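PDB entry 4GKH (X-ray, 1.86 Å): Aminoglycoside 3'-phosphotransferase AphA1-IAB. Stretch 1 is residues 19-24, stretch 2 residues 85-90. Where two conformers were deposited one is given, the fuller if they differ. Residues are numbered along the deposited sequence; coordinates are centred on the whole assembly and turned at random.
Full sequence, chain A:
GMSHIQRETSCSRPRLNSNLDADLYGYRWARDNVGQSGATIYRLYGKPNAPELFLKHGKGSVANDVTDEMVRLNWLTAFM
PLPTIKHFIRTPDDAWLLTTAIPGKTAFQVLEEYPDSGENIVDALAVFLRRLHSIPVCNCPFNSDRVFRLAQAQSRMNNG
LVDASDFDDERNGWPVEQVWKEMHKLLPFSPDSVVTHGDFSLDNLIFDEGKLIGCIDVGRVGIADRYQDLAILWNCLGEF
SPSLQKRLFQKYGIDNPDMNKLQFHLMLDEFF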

ATOM      1  N   ASN A  19     -12.912  16.820 -20.753  1.00 93.17           N
ATOM      2  CA  ASN A  19     -11.513  17.228 -20.878  1.00 99.84           C
ATOM      3  C   ASN A  19     -10.757  17.214 -19.559  1.00 91.16           C
ATOM      4  O   ASN A  19     -11.282  17.657 -18.528  1.00 88.48           O
ATOM      5  CB  ASN A  19     -11.410  18.622 -21.498  1.00 88.83           C
ATOM      6  CG  ASN A  19     -11.136  18.580 -22.986  1.00125.10           C
ATOM      7  OD1 ASN A  19     -11.512  17.628 -23.672  1.00134.48           O
ATOM      8  ND2 ASN A  19     -10.468  19.613 -23.494  1.00126.17           N
ATOM      9  N   LEU A  20      -9.524  16.712 -19.592  1.00 70.46           N
ATOM     10  CA  LEU A  20      -8.657  16.773 -18.415  1.00 52.59           C
ATOM     11  C   LEU A  20      -8.407  18.246 -18.096  1.00 60.53           C
ATOM     12  O   LEU A  20      -8.451  18.653 -16.940  1.00 68.94           O
ATOM     13  CB  LEU A  20      -7.341  16.029 -18.647  1.00 62.19           C
ATOM     14  CG  LEU A  20      -6.547  15.703 -17.379  1.00 61.48           C
ATOM     15  CD1 LEU A  20      -7.430  14.977 -16.370  1.00 63.24           C
ATOM     16  CD2 LEU A  20      -5.294  14.887 -17.679  1.00 51.48           C
ATOM     17  N   ASP A  21      -8.193  19.040 -19.144  1.00 62.96           N
ATOM     18  CA  ASP A  21      -7.998  20.482 -19.019  1.00 76.36           C
ATOM     19  C   ASP A  21      -9.105  21.177 -18.240  1.00 75.55           C
ATOM     20  O   ASP A  21      -8.843  22.072 -17.439  1.00 82.98           O
ATOM     21  CB  ASP A  21      -7.873  21.119 -20.406  1.00 67.16           C
ATOM     22  CG  ASP A  21      -6.479  20.990 -20.971  1.00 80.13           C
ATOM     23  OD1 ASP A  21      -5.673  21.922 -20.769  1.00 93.36           O
ATOM     24  OD2 ASP A  21      -6.181  19.952 -21.600  1.00107.28           O
ATOM     25  N   ALA A  22     -10.342  20.761 -18.483  1.00 62.26           N
ATOM     26  CA  ALA A  22     -11.494  21.357 -17.818  1.00 66.59           C
ATOM     27  C   ALA A  22     -11.457  21.060 -16.329  1.00 57.64           C
ATOM     28  O   ALA A  22     -11.833  21.899 -15.512  1.00 72.46           O
ATOM     29  CB  ALA A  22     -12.780  20.833 -18.427  1.00 66.45           C
ATOM     30  N   ASP A  23     -11.002  19.855 -15.990  1.00 50.04           N
ATOM     31  CA  ASP A  23     -10.947  19.411 -14.604  1.00 51.05           C
ATOM     32  C   ASP A  23      -9.769  20.017 -13.843  1.00 76.53           C
ATOM     33  O   ASP A  23      -9.756  20.006 -12.614  1.00 56.21           O
ATOM     34  CB  ASP A  23     -10.870  17.878 -14.518  1.00 49.13           C
ATOM     35  CG  ASP A  23     -12.199  17.197 -14.836  1.00 78.49           C
ATOM     36  OD1 ASP A  23     -13.253  17.865 -14.758  1.00 70.48           O
ATOM     37  OD2 ASP A  23     -12.189  15.984 -15.151  1.00 58.73           O
ATOM     38  N   LEU A  24      -8.780  20.538 -14.565  1.00 57.14           N
ATOM     39  CA  LEU A  24      -7.549  21.005 -13.930  1.00 63.25           C
ATOM     40  C   LEU A  24      -7.447  22.529 -13.861  1.00 42.65           C
ATOM     41  O   LEU A  24      -6.546  23.064 -13.217  1.00 53.70           O
ATOM     42  CB  LEU A  24      -6.320  20.445 -14.652  1.00 58.38           C
ATOM     43  CG  LEU A  24      -6.208  18.936 -14.893  1.00 61.99           C
ATOM     44  CD1 LEU A  24      -5.086  18.649 -15.876  1.00 49.25           C
ATOM     45  CD2 LEU A  24      -5.978  18.174 -13.620  1.00 49.78           C
TER
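Stretch 2 (85-90) IKHFIR

Stretch 2 is a strand, extended from His87 to Arg90, with Lys86 (phi/psi -94/-36) departing from that conformation. It runs roughly antiparallel to the helix that includes Leu20 to Asp23: their N-to-C directions differ by 145° (signed crossing angle -145°), and the axes approach to 9.4 Å. The backbones come nearest where the CA atoms of Leu20 and His87 lie 6.9 Å apart. From His87 to Ile89 the side chains alternate: His87 and Ile89 point toward stretch 1, and Phe88 between them points away.

Asn19 has its CA-to-CB bond pointing away and meets the strand through its backbone, Asn19 C lying 3.6 Å from CE1 of His87. Leu20 follows with a branched apolar side chain that serves two neighbours. Leu20 CD1 lies over one face of the His87 imidazole, 4.1 Å from the ring centroid, in a CH-pi contact, while Leu20 CD2 packs 3.8 Å from CD1 of Ile89. Asp21 and Ala22 make no contact with the strand, and both are exposed. One turn on from Leu20, Asp23 points back toward the strand. Its carboxylate suits the ring edge: ND1 of His87 donates a nearly straight hydrogen bond of 2.9 Å to OD2 of Asp23. A water donates to Asp23 OD2 (2.9 Å from its oxygen) and to Lys86 O (2.7 Å), linking two acceptors that cannot bond to each other directly. Leu24 lies beyond the contact.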

ATOM      1  N   ILE A  85     -12.155   8.515  -8.093  1.00 33.99           N
ATOM      2  CA  ILE A  85     -11.602   8.814  -9.420  1.00 34.86           C
ATOM      3  C   ILE A  85     -12.365   9.935 -10.102  1.00 34.22           C
ATOM      4  O   ILE A  85     -13.575   9.836 -10.337  1.00 36.31           O
ATOM      5  CB  ILE A  85     -11.658   7.587 -10.336  1.00 38.69           C
ATOM      6  CG1 ILE A  85     -10.790   6.465  -9.763  1.00 37.60           C
ATOM      7  CG2 ILE A  85     -11.211   7.951 -11.767  1.00 38.25           C
ATOM      8  CD1 ILE A  85     -11.023   5.129 -10.430  1.00 43.61           C
ATOM      9  N   LYS A  86     -11.664  11.006 -10.446  1.00 29.81           N
ATOM     10  CA  LYS A  86     -12.301  12.064 -11.200  1.00 29.51           C
ATOM     11  C   LYS A  86     -12.102  11.934 -12.718  1.00 31.32           C
ATOM     12  O   LYS A  86     -13.005  12.246 -13.477  1.00 33.31           O
ATOM     13  CB  LYS A  86     -11.868  13.444 -10.688  1.00 45.52           C
ATOM     14  CG  LYS A  86     -12.568  13.849  -9.377  1.00 52.20           C
ATOM     15  CD  LYS A  86     -14.097  13.885  -9.535  1.00 62.46           C
ATOM     16  CE  LYS A  86     -14.818  14.173  -8.212  1.00 85.34           C
ATOM     17  NZ  LYS A  86     -14.584  15.558  -7.695  1.00 75.70           N
ATOM     18  N   HIS A  87     -10.931  11.461 -13.149  1.00 32.68           N
ATOM     19  CA  HIS A  87     -10.647  11.360 -14.582  1.00 33.56           C
ATOM     20  C   HIS A  87      -9.468  10.421 -14.745  1.00 31.54           C
ATOM     21  O   HIS A  87      -8.567  10.392 -13.904  1.00 35.09           O
ATOM     22  CB  HIS A  87     -10.293  12.748 -15.132  1.00 33.39           C
ATOM     23  CG  HIS A  87     -10.590  12.943 -16.589  1.00 47.45           C
ATOM     24  ND1 HIS A  87     -11.341  13.999 -17.056  1.00 61.69           N
ATOM     25  CD2 HIS A  87     -10.208  12.242 -17.683  1.00 52.40           C
ATOM     26  CE1 HIS A  87     -11.423  13.934 -18.374  1.00 59.26           C
ATOM     27  NE2 HIS A  87     -10.744  12.876 -18.780  1.00 48.41           N
ATOM     28  N   PHE A  88      -9.478   9.614 -15.803  1.00 31.20           N
ATOM     29  CA  PHE A  88      -8.306   8.786 -16.087  1.00 29.79           C
ATOM     30  C   PHE A  88      -8.113   8.730 -17.594  1.00 30.38           C
ATOM     31  O   PHE A  88      -9.080   8.691 -18.347  1.00 34.59           O
ATOM     32  CB  PHE A  88      -8.450   7.377 -15.499  1.00 28.17           C
ATOM     33  CG  PHE A  88      -7.371   6.411 -15.947  1.00 33.92           C
ATOM     34  CD1 PHE A  88      -6.187   6.280 -15.221  1.00 26.51           C
ATOM     35  CD2 PHE A  88      -7.553   5.624 -17.081  1.00 30.78           C
ATOM     36  CE1 PHE A  88      -5.185   5.387 -15.646  1.00 29.95           C
ATOM     37  CE2 PHE A  88      -6.571   4.731 -17.499  1.00 37.20           C
ATOM     38  CZ  PHE A  88      -5.386   4.609 -16.781  1.00 28.09           C
ATOM     39  N   ILE A  89      -6.852   8.752 -18.019  1.00 27.73           N
ATOM     40  CA  ILE A  89      -6.541   8.699 -19.438  0.53 26.14           C
ATOM     41  C   ILE A  89      -5.383   7.732 -19.634  1.00 29.43           C
ATOM     42  O   ILE A  89      -4.429   7.729 -18.867  1.00 32.87           O
ATOM     43  CB  ILE A  89      -6.144  10.087 -19.991  0.53 40.94           C
ATOM     44  CG1 ILE A  89      -7.256  11.109 -19.745  0.53 46.63           C
ATOM     45  CG2 ILE A  89      -5.823  10.008 -21.484  0.53 38.94           C
ATOM     46  CD1 ILE A  89      -6.902  12.516 -20.162  0.53 32.87           C
ATOM     47  N   ARG A  90      -5.494   6.897 -20.661  1.00 38.04           N
ATOM     48  CA  ARG A  90      -4.413   5.998 -21.026  1.00 37.23           C
ATOM     49  C   ARG A  90      -4.150   6.137 -22.521  1.00 33.85           C
ATOM     50  O   ARG A  90      -5.061   5.970 -23.343  1.00 35.96           O
ATOM     51  CB  ARG A  90      -4.768   4.540 -20.708  1.00 36.43           C
ATOM     52  CG  ARG A  90      -3.690   3.538 -21.163  1.00 39.51           C
ATOM     53  CD  ARG A  90      -2.409   3.759 -20.356  1.00 41.05           C
ATOM     54  NE  ARG A  90      -1.225   3.120 -20.935  1.00 53.66           N
ATOM     55  CZ  ARG A  90      -0.747   1.949 -20.531  1.00 40.06           C
ATOM     56  NH1 ARG A  90      -1.366   1.289 -19.561  1.00 41.92           N
ATOM     57  NH2 ARG A  90       0.344   1.437 -21.096  1.00 38.34           N
TER
HETATM   58  O   HOH W   1     -14.460  14.490 -14.033  1.00 58.36           O